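Local coordinates for protein folylpolyglutamate synthase (FolC) (Helicobacter pylori, PDB 6K8C) that probably adds glutamate to dihydropteroate and, in successive ATP-driven steps, to reduced folates, yielding dihydrofolate and folylpolyglutamates, at residues A[33-36]-A[37-40]. Numbering follows the deposited sequence.
Sequences QIYK and DFKN
Four successive i to i+4 backbone hydrogen bonds, all fairly straight, tie 33-36 to 37-40, which identifies consecutive turns of the alpha-helix 28-41. The shortest two are F38 N to I34 O and K39 N to Y35 O, both 2.9 Å. On this frame Y35 meets two side chains of the following turn. The CG of K39 sits over one face of the Y35 ring, 4.1 Å from its centroid and 22° off the normal, a CH-pi contact. K39 CD comes closer still to the rim, 3.5 Å from Y35 CE2. The bend at chi3 (-63°) then carries K39 CE along the CE2-CD2 rim, on the same side of the ring as CG. The F38 ring is nearly parallel to the Y35 ring (12°), but centroids 6.0 Å apart show that the two barely overlap. Their apolar touch is Y35 CE1 to F38 CD2 at 3.9 Å. I34 and F38 face F115 and helix 121-132, while the buried Y35 touches I45 and L155. K36 belongs to the exposed side, where its NZ is 4.7 Å from K39 NZ; the K39 side chain also touches E44. The closest side-chain atoms of the lysine pair are K36 CD and K39 NZ, at 4.2 Å.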
loop_
_atom_site.group_PDB
_atom_site.type_symbol
_atom_site.label_atom_id
_atom_site.label_comp_id
_atom_site.label_asym_id
_atom_site.label_seq_id
_atom_site.Cartn_x
_atom_site.Cartn_y
_atom_site.Cartn_z
ATOM N N GLN A 33 17.271 -18.019 -5.248
ATOM C CA GLN A 33 18.720 -18.151 -5.153
ATOM C C GLN A 33 19.346 -16.927 -4.496
ATOM O O GLN A 33 20.254 -17.061 -3.665
ATOM C CB GLN A 33 19.304 -18.383 -6.547
ATOM C CG GLN A 33 20.796 -18.623 -6.579
ATOM C CD GLN A 33 21.337 -18.673 -7.996
ATOM O OE1 GLN A 33 20.579 -18.631 -8.966
ATOM N NE2 GLN A 33 22.656 -18.758 -8.122
ATOM N N ILE A 34 18.878 -15.725 -4.853
ATOM C CA ILE A 34 19.398 -14.511 -4.224
ATOM C C ILE A 34 19.226 -14.591 -2.715
ATOM O O ILE A 34 20.159 -14.320 -1.947
ATOM C CB ILE A 34 18.704 -13.258 -4.792
ATOM C CG1 ILE A 34 19.171 -12.959 -6.218
ATOM C CG2 ILE A 34 18.976 -12.043 -3.898
ATOM C CD1 ILE A 34 18.297 -11.938 -6.931
ATOM N N TYR A 35 18.023 -14.967 -2.269
ATOM C CA TYR A 35 17.724 -14.948 -0.841
ATOM C C TYR A 35 18.545 -15.989 -0.091
ATOM O O TYR A 35 19.008 -15.734 1.027
ATOM C CB TYR A 35 16.220 -15.157 -0.608
ATOM C CG TYR A 35 15.831 -14.942 0.835
ATOM C CD1 TYR A 35 16.061 -13.721 1.453
ATOM C CD2 TYR A 35 15.274 -15.966 1.591
ATOM C CE1 TYR A 35 15.738 -13.519 2.776
ATOM C CE2 TYR A 35 14.939 -15.768 2.923
ATOM C CZ TYR A 35 15.176 -14.541 3.505
ATOM O OH TYR A 35 14.856 -14.327 4.824
ATOM N N LYS A 36 18.744 -17.163 -0.693
ATOM C CA LYS A 36 19.591 -18.180 -0.076
ATOM C C LYS A 36 21.006 -17.656 0.128
ATOM O O LYS A 36 21.603 -17.844 1.195
ATOM C CB LYS A 36 19.598 -19.447 -0.932
ATOM C CG LYS A 36 19.441 -20.740 -0.138
ATOM C CD LYS A 36 17.973 -21.022 0.187
ATOM C CE LYS A 36 17.787 -22.409 0.795
ATOM N NZ LYS A 36 16.402 -22.925 0.604
ATOM N N ASP A 37 21.552 -16.976 -0.885
ATOM C CA ASP A 37 22.871 -16.363 -0.747
ATOM C C ASP A 37 22.873 -15.290 0.330
ATOM O O ASP A 37 23.841 -15.167 1.091
ATOM C CB ASP A 37 23.318 -15.761 -2.078
ATOM C CG ASP A 37 23.649 -16.809 -3.111
ATOM O OD1 ASP A 37 23.508 -18.013 -2.810
ATOM O OD2 ASP A 37 24.052 -16.424 -4.228
ATOM N N PHE A 38 21.807 -14.487 0.398
ATOM C CA PHE A 38 21.726 -13.458 1.430
ATOM C C PHE A 38 21.804 -14.073 2.821
ATOM O O PHE A 38 22.529 -13.578 3.694
ATOM C CB PHE A 38 20.431 -12.643 1.291
ATOM C CG PHE A 38 20.142 -11.779 2.490
ATOM C CD1 PHE A 38 20.693 -10.514 2.595
ATOM C CD2 PHE A 38 19.358 -12.250 3.530
ATOM C CE1 PHE A 38 20.453 -9.727 3.702
ATOM C CE2 PHE A 38 19.118 -11.470 4.643
ATOM C CZ PHE A 38 19.657 -10.205 4.727
ATOM N N LYS A 39 21.036 -15.140 3.053
ATOM C CA LYS A 39 20.996 -15.740 4.382
ATOM C C LYS A 39 22.354 -16.324 4.756
ATOM O O LYS A 39 22.817 -16.167 5.891
ATOM C CB LYS A 39 19.907 -16.808 4.439
ATOM C CG LYS A 39 18.490 -16.247 4.600
ATOM C CD LYS A 39 17.478 -17.364 4.772
ATOM C CE LYS A 39 17.409 -18.245 3.540
ATOM N NZ LYS A 39 16.436 -19.358 3.707
ATOM N N ASN A 40 23.015 -16.978 3.799
ATOM C CA ASN A 40 24.375 -17.460 4.028
ATOM C C ASN A 40 25.316 -16.308 4.361
ATOM O O ASN A 40 26.046 -16.355 5.359
ATOM C CB ASN A 40 24.878 -18.221 2.798
ATOM C CG ASN A 40 24.349 -19.650 2.728
ATOM O OD1 ASN A 40 24.016 -20.261 3.747
ATOM N ND2 ASN A 40 24.290 -20.193 1.518
#